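Putative glutathione S-transferase (Corynebacterium glutamicum, PDB 3M1G) probably acts as a glutathione transferase of the ECM4-like, omega-related group. Local coordinates at residues Pro56-Ala59 / Gly60-Arg63; Ile241-Ala244 / Asp245-Tyr249; Thr292-Phe295 / Thr296-Lys299. All coordinates share one frame; numbering follows the deposited sequence.

Contact 1 (Pro56-Ala59 / Gly60-Arg63)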
loop_
_atom_site.group_PDB
_atom_site.type_symbol
_atom_site.label_atom_id
_atom_site.label_comp_id
_atom_site.label_asym_id
_atom_site.label_seq_id
_atom_site.Cartn_x
_atom_site.Cartn_y
_atom_site.Cartn_z
ATOM N N PRO A 56 -22.010 -29.234 28.076
ATOM C CA PRO A 56 -22.923 -29.848 27.135
ATOM C C PRO A 56 -23.366 -28.933 26.027
ATOM O O PRO A 56 -23.673 -27.765 26.284
ATOM C CB PRO A 56 -24.122 -30.230 28.013
ATOM C CG PRO A 56 -24.141 -29.177 29.055
ATOM C CD PRO A 56 -22.685 -28.875 29.342
ATOM N N VAL A 57 -23.399 -29.444 24.798
ATOM C CA VAL A 57 -24.074 -28.691 23.712
ATOM C C VAL A 57 -25.576 -28.651 24.026
ATOM O O VAL A 57 -26.162 -29.662 24.445
ATOM C CB VAL A 57 -23.829 -29.268 22.330
ATOM C CG1 VAL A 57 -22.326 -29.234 21.957
ATOM C CG2 VAL A 57 -24.383 -30.707 22.218
ATOM N N GLU A 58 -26.144 -27.448 23.970
ATOM C CA GLU A 58 -27.561 -27.208 24.075
ATOM C C GLU A 58 -27.872 -25.807 23.589
ATOM O O GLU A 58 -27.002 -24.934 23.622
ATOM C CB GLU A 58 -28.069 -27.381 25.520
ATOM C CG GLU A 58 -27.375 -26.510 26.529
ATOM C CD GLU A 58 -27.839 -26.773 27.958
ATOM O OE1 GLU A 58 -28.882 -26.213 28.387
ATOM O OE2 GLU A 58 -27.109 -27.512 28.679
ATOM N N ALA A 59 -29.116 -25.612 23.149
ATOM C CA ALA A 59 -29.569 -24.360 22.621
ATOM C C ALA A 59 -29.845 -23.379 23.755
ATOM O O ALA A 59 -30.358 -23.757 24.810
ATOM C CB ALA A 59 -30.887 -24.553 21.769
ATOM N N GLY A 60 -29.588 -22.107 23.503
ATOM C CA GLY A 60 -30.036 -21.065 24.426
ATOM C C GLY A 60 -29.204 -20.970 25.709
ATOM O O GLY A 60 -29.645 -20.336 26.648
ATOM N N ARG A 61 -28.038 -21.611 25.780
ATOM C CA ARG A 61 -27.233 -21.534 27.006
ATOM C C ARG A 61 -25.994 -20.618 26.846
ATOM O O ARG A 61 -25.571 -19.980 27.814
ATOM C CB ARG A 61 -26.774 -22.916 27.457
ATOM C CG ARG A 61 -26.049 -22.940 28.827
ATOM C CD ARG A 61 -25.877 -24.357 29.343
ATOM N NE ARG A 61 -25.103 -24.427 30.595
ATOM C CZ ARG A 61 -24.914 -25.537 31.302
ATOM N NH1 ARG A 61 -25.422 -26.716 30.899
ATOM N NH2 ARG A 61 -24.187 -25.501 32.405
ATOM N N TYR A 62 -25.438 -20.575 25.647
ATOM C CA TYR A 62 -24.153 -19.920 25.413
ATOM C C TYR A 62 -24.227 -18.758 24.426
ATOM O O TYR A 62 -25.087 -18.718 23.515
ATOM C CB TYR A 62 -23.133 -20.936 24.886
ATOM C CG TYR A 62 -23.057 -22.202 25.670
ATOM C CD1 TYR A 62 -22.429 -22.235 26.911
ATOM C CD2 TYR A 62 -23.672 -23.381 25.193
ATOM C CE1 TYR A 62 -22.362 -23.388 27.633
ATOM C CE2 TYR A 62 -23.620 -24.541 25.896
ATOM C CZ TYR A 62 -22.981 -24.558 27.129
ATOM O OH TYR A 62 -22.915 -25.731 27.847
ATOM N N ARG A 63 -23.287 -17.820 24.597
ATOM C CA ARG A 63 -23.154 -16.654 23.730
ATOM C C ARG A 63 -21.750 -16.599 23.156
ATOM O O ARG A 63 -20.766 -16.786 23.883
ATOM C CB ARG A 63 -23.430 -15.368 24.535
ATOM C CG ARG A 63 -23.173 -14.062 23.776
ATOM C CD ARG A 63 -23.531 -12.840 24.635
ATOM N NE ARG A 63 -24.969 -12.832 24.779
ATOM C CZ ARG A 63 -25.800 -12.073 24.070
ATOM N NH1 ARG A 63 -25.352 -11.155 23.217
ATOM N NH2 ARG A 63 -27.102 -12.198 24.275
HETATM O O HOH W 1 -26.340 -22.157 23.474
#

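Contact 2 (Ile241-Ala244 / Asp245-Tyr249)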
loop_
_atom_site.group_PDB
_atom_site.type_symbol
_atom_site.label_atom_id
_atom_site.label_comp_id
_atom_site.label_asym_id
_atom_site.label_seq_id
_atom_site.Cartn_x
_atom_site.Cartn_y
_atom_site.Cartn_z
ATOM N N ILE A 241 -14.925 -25.523 0.007
ATOM C CA ILE A 241 -14.508 -24.743 1.163
ATOM C C ILE A 241 -14.404 -25.640 2.407
ATOM O O ILE A 241 -15.252 -26.519 2.632
ATOM C CB ILE A 241 -15.484 -23.578 1.436
ATOM C CG1 ILE A 241 -15.390 -22.579 0.285
ATOM C CG2 ILE A 241 -15.221 -22.911 2.842
ATOM C CD1 ILE A 241 -16.470 -21.495 0.237
ATOM N N THR A 242 -13.317 -25.458 3.155
ATOM C CA THR A 242 -13.102 -26.137 4.434
ATOM C C THR A 242 -12.674 -25.152 5.523
ATOM O O THR A 242 -12.443 -23.960 5.276
ATOM C CB THR A 242 -11.985 -27.214 4.322
ATOM O OG1 THR A 242 -10.760 -26.589 3.894
ATOM C CG2 THR A 242 -12.376 -28.368 3.339
ATOM N N GLU A 243 -12.593 -25.659 6.748
ATOM C CA GLU A 243 -12.015 -24.949 7.871
ATOM C C GLU A 243 -10.729 -24.175 7.540
ATOM O O GLU A 243 -10.523 -23.086 8.079
ATOM C CB GLU A 243 -11.722 -25.960 8.992
ATOM C CG GLU A 243 -10.959 -25.464 10.209
ATOM C CD GLU A 243 -11.831 -24.761 11.281
ATOM O OE1 GLU A 243 -13.073 -24.834 11.193
ATOM O OE2 GLU A 243 -11.244 -24.172 12.233
ATOM N N ALA A 244 -9.832 -24.779 6.762
ATOM C CA ALA A 244 -8.594 -24.107 6.330
ATOM C C ALA A 244 -8.820 -22.746 5.668
ATOM O O ALA A 244 -8.110 -21.774 5.955
ATOM C CB ALA A 244 -7.763 -25.055 5.395
ATOM N N ASP A 245 -9.835 -22.657 4.806
ATOM C CA ASP A 245 -10.180 -21.399 4.126
ATOM C C ASP A 245 -10.758 -20.380 5.114
ATOM O O ASP A 245 -10.472 -19.170 5.053
ATOM C CB ASP A 245 -11.159 -21.687 2.987
ATOM C CG ASP A 245 -10.657 -22.730 2.030
ATOM O OD1 ASP A 245 -9.616 -22.488 1.361
ATOM O OD2 ASP A 245 -11.318 -23.810 1.928
ATOM N N ILE A 246 -11.518 -20.868 6.102
ATOM C CA ILE A 246 -12.074 -20.016 7.112
ATOM C C ILE A 246 -10.985 -19.411 8.026
ATOM O O ILE A 246 -11.178 -18.322 8.571
ATOM C CB ILE A 246 -13.126 -20.802 7.874
ATOM C CG1 ILE A 246 -14.315 -21.060 6.893
ATOM C CG2 ILE A 246 -13.572 -20.073 9.137
ATOM C CD1 ILE A 246 -15.132 -22.215 7.222
ATOM N N ARG A 247 -9.860 -20.111 8.187
ATOM C CA ARG A 247 -8.727 -19.602 8.924
ATOM C C ARG A 247 -7.827 -18.677 8.078
ATOM O O ARG A 247 -7.187 -17.790 8.617
ATOM C CB ARG A 247 -7.897 -20.730 9.482
ATOM C CG ARG A 247 -8.667 -21.496 10.533
ATOM C CD ARG A 247 -7.799 -22.483 11.244
ATOM N NE ARG A 247 -8.596 -23.389 12.061
ATOM C CZ ARG A 247 -8.104 -24.260 12.941
ATOM N NH1 ARG A 247 -8.940 -25.036 13.615
ATOM N NH2 ARG A 247 -6.794 -24.375 13.150
ATOM N N LEU A 248 -7.825 -18.823 6.766
ATOM C CA LEU A 248 -6.999 -17.949 5.910
ATOM C C LEU A 248 -7.733 -16.627 5.538
ATOM O O LEU A 248 -7.147 -15.550 5.609
ATOM C CB LEU A 248 -6.533 -18.698 4.671
ATOM C CG LEU A 248 -5.757 -17.895 3.617
ATOM C CD1 LEU A 248 -4.498 -17.252 4.231
ATOM C CD2 LEU A 248 -5.425 -18.771 2.407
ATOM N N TYR A 249 -9.014 -16.724 5.192
ATOM C CA TYR A 249 -9.808 -15.585 4.760
ATOM C C TYR A 249 -9.688 -14.348 5.626
ATOM O O TYR A 249 -9.485 -13.267 5.095
ATOM C CB TYR A 249 -11.269 -15.993 4.574
ATOM C CG TYR A 249 -12.216 -14.885 4.290
ATOM C CD1 TYR A 249 -12.426 -14.433 2.999
ATOM C CD2 TYR A 249 -12.919 -14.267 5.320
ATOM C CE1 TYR A 249 -13.318 -13.408 2.750
ATOM C CE2 TYR A 249 -13.803 -13.250 5.069
ATOM C CZ TYR A 249 -13.988 -12.816 3.776
ATOM O OH TYR A 249 -14.892 -11.798 3.553
HETATM O O HOH W 2 -10.655 -26.102 1.159
#

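Contact 3 (Thr292-Phe295 / Thr296-Lys299)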
loop_
_atom_site.group_PDB
_atom_site.type_symbol
_atom_site.label_atom_id
_atom_site.label_comp_id
_atom_site.label_asym_id
_atom_site.label_seq_id
_atom_site.Cartn_x
_atom_site.Cartn_y
_atom_site.Cartn_z
ATOM N N THR A 292 -20.312 -11.003 6.751
ATOM C CA THR A 292 -19.864 -10.786 8.113
ATOM C C THR A 292 -18.610 -9.844 8.162
ATOM O O THR A 292 -17.957 -9.710 9.229
ATOM C CB THR A 292 -19.571 -12.103 8.808
ATOM O OG1 THR A 292 -18.482 -12.788 8.166
ATOM C CG2 THR A 292 -20.852 -13.056 8.808
ATOM N N THR A 293 -18.266 -9.240 7.015
ATOM C CA THR A 293 -17.039 -8.440 6.887
ATOM C C THR A 293 -17.418 -6.958 6.867
ATOM O O THR A 293 -18.078 -6.500 5.918
ATOM C CB THR A 293 -16.275 -8.802 5.610
ATOM O OG1 THR A 293 -15.965 -10.198 5.626
ATOM C CG2 THR A 293 -14.948 -7.989 5.474
ATOM N N ASP A 294 -17.038 -6.243 7.927
ATOM C CA ASP A 294 -17.298 -4.804 8.048
ATOM C C ASP A 294 -15.975 -4.049 7.887
ATOM O O ASP A 294 -15.162 -3.966 8.825
ATOM C CB ASP A 294 -17.973 -4.480 9.386
ATOM C CG ASP A 294 -18.446 -3.010 9.489
ATOM O OD1 ASP A 294 -17.744 -2.144 8.940
ATOM O OD2 ASP A 294 -19.515 -2.749 10.133
ATOM N N PHE A 295 -15.760 -3.521 6.688
ATOM C CA PHE A 295 -14.472 -2.901 6.361
ATOM C C PHE A 295 -14.213 -1.633 7.172
ATOM O O PHE A 295 -13.069 -1.353 7.526
ATOM C CB PHE A 295 -14.364 -2.615 4.871
ATOM C CG PHE A 295 -14.174 -3.842 4.029
ATOM C CD1 PHE A 295 -12.972 -4.501 4.018
ATOM C CD2 PHE A 295 -15.199 -4.315 3.223
ATOM C CE1 PHE A 295 -12.784 -5.607 3.221
ATOM C CE2 PHE A 295 -15.032 -5.406 2.442
ATOM C CZ PHE A 295 -13.805 -6.066 2.431
ATOM N N THR A 296 -15.271 -0.896 7.501
ATOM C CA THR A 296 -15.132 0.314 8.320
ATOM C C THR A 296 -14.649 -0.000 9.716
ATOM O O THR A 296 -13.743 0.653 10.202
ATOM C CB THR A 296 -16.441 1.115 8.376
ATOM O OG1 THR A 296 -16.784 1.498 7.045
ATOM C CG2 THR A 296 -16.313 2.385 9.257
ATOM N N GLU A 297 -15.238 -1.015 10.365
ATOM C CA GLU A 297 -14.827 -1.349 11.723
ATOM C C GLU A 297 -13.465 -1.985 11.724
ATOM O O GLU A 297 -12.690 -1.766 12.648
ATOM C CB GLU A 297 -15.851 -2.254 12.429
ATOM C CG GLU A 297 -17.104 -1.465 12.750
ATOM C CD GLU A 297 -18.042 -2.107 13.741
ATOM O OE1 GLU A 297 -17.699 -3.144 14.330
ATOM O OE2 GLU A 297 -19.134 -1.524 13.956
ATOM N N ILE A 298 -13.147 -2.760 10.709
ATOM C CA ILE A 298 -11.772 -3.295 10.583
ATOM C C ILE A 298 -10.751 -2.121 10.535
ATOM O O ILE A 298 -9.854 -2.045 11.385
ATOM C CB ILE A 298 -11.647 -4.211 9.342
ATOM C CG1 ILE A 298 -12.416 -5.524 9.558
ATOM C CG2 ILE A 298 -10.159 -4.482 8.936
ATOM C CD1 ILE A 298 -12.659 -6.310 8.266
ATOM N N LYS A 299 -10.920 -1.194 9.589
ATOM C CA LYS A 299 -9.938 -0.096 9.410
ATOM C C LYS A 299 -9.881 0.848 10.605
ATOM O O LYS A 299 -8.809 1.260 11.057
ATOM C CB LYS A 299 -10.237 0.698 8.136
ATOM C CG LYS A 299 -10.028 -0.090 6.832
ATOM C CD LYS A 299 -10.565 0.680 5.623
ATOM C CE LYS A 299 -9.706 1.911 5.267
ATOM N NZ LYS A 299 -10.391 2.751 4.256
#

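Contact 1 (Pro56-Ala59 / Gly60-Arg63)
Arg61 reaches back along the turn toward Glu58 and Pro56, making a different contact at almost every step. Arg61 CB lies against Glu58 CG at 3.8 Å. The next atom, Arg61 CG, sits over the centre of the Tyr62 ring, 3.8 Å above its plane. CD packs on the Glu58 carboxylate, with Arg61 CD to Glu58 CD at 3.4 Å. NE turns to a second acid, forming a salt bridge with Glu143. At the tip, Arg61 NH1 donates to Glu58 OE2 over 2.9 Å. The acceptor lies in the guanidinium plane, but the donor approaches from above the carboxylate, and the two flat groups stand 82° apart. Pro56 CG flanks the same NH1, which also bonds to Ser43 O, while Gly42 N holds Glu58 OE2 from outside the turn. The extended arginine chain, with CG opposite the backbone N (chi1 -174°), carries the charge this far.

Tyr62 closes the neck of the turn: Tyr62 OH donates to Pro56 O at 2.7 Å, met at the ring edge. Nearer the bend, a water accepts from Tyr62 N and donates to Glu58 O. Gly60, with positive phi, makes the bend. This is a tight connection between two small sheets, leading from strand 53-56 into strand 62-66, which opens the thioredoxin-like N-terminal domain of the glutathione transferase fold.

Contact 2 (Ile241-Ala244 / Asp245-Tyr249)
Asp245 folds back over the start of its own helix, its carboxylate lying beside Thr242 and against Ile241 CA. Asp245 OD2 accepts from Thr242 N at 2.9 Å through its anti lone pair, and the bond is nearly straight, 170° at the hydrogen. With CG anti to its own carbonyl carbon (chi1 -54°), the acid turns back toward the residues before the helix. The other oxygen, OD1, is held by Tyr279 OH and Leu236 N, so both ends of this buried acid have partners. A water joins Thr242 OG1, from which it accepts at 2.8 Å, to Asp245 OD2.

Thr242 is the N-cap of helix 243-253, and the aspartate three residues on supplies one half of a capping box. The reciprocal half is absent, since Thr242 OG1 remains 4.1 Å from Asp245 N. Just outside the cap, Ile241 CG2 meets Ile246 CD1 at 4.4 Å, a loose hydrophobic staple. A capping box with a staple at this helix is a recurrent feature of the glutathione transferase C-terminal domain.

Across the first turn, Glu243 and Arg247, four residues apart, pair along the helix. The glutamate bends at chi2 (83°), bringing Glu243 OE2 to the side of the guanidinium, where it accepts from Arg247 NE and from Arg247 NH1, each at 2.8 Å. OE2 lies close to the guanidinium plane, although the carboxylate itself is turned steeply across it. Thr158 OG1 of helix 154-163 also bonds OE2, and a glycerol, probably from the crystallisation liquor, takes up Arg247 NH1.

Contact 3 (Thr292-Phe295 / Thr296-Lys299)
Asp294 caps the N-terminus of helix 295-305, a helix of the glutathione transferase C-terminal domain, by accepting from the backbone of Glu297. Asp294 OD1 receives Glu297 N at 3.1 Å, 164° at the hydrogen; the donor stands well above the carboxylate plane, 59° out of it. The aspartate's CG, opposite its backbone N (chi1 -172°), swings the acid over the first turn. The helix bonds proper then begin, Ile298 N to Asp294 O at 3.0 Å in the carbonyl plane and Lys299 N to Phe295 O at the same length. Asp294 OD2 is bonded by Asn356 ND2, so a second residue orients the cap.

Like charges come close beside the cap. Glu297 stacks its carboxylate roughly, not exactly, parallel to that of Asp294, with Asp294 OD2 and Glu297 OE2 4.0 Å apart, a proximity that might raise the proton affinity of either acid. The side chain of Arg68 touches Glu297, and the helix N-terminus would be expected to offset part of the repulsion. Lys299 sends its NZ away to Pro316 O and Gly318 O.

Apolar contacts involve Thr293, Phe295 and Ile298. The methyl of Thr293 lies over one face of the Phe295 ring, displaced toward the rim, and Phe324 meets that ring as well. The same methyl, Thr293 CG2, touches Ile298 CD1 at 4.0 Å. A close carbon-to-oxygen approach accompanies them: Ile298 CG1 lies 3.2 Å from the backbone Asp294 O.

Overall arrangement
The three contacts follow one another along the chain. Contact 1 leads into the first strand of the thioredoxin-like sheet, 62-66, its centre about 25 Å from that of contact 2 and about 28 Å from that of contact 3. Contacts 2 and 3 begin two helices of the C-terminal domain, with centres about 18 Å apart, and they meet directly: Tyr249 OH and Thr293 OG1 are 2.8 Å apart, probably hydrogen-bonded. Both also border helix 71-83 of the N-terminal domain, which follows strand 62-66 and the predicted nucleophile Cys70. Residues beside both caps thus pack across what is probably the domain interface, and contact 3 is near Tyr302, predicted to tune that cysteine.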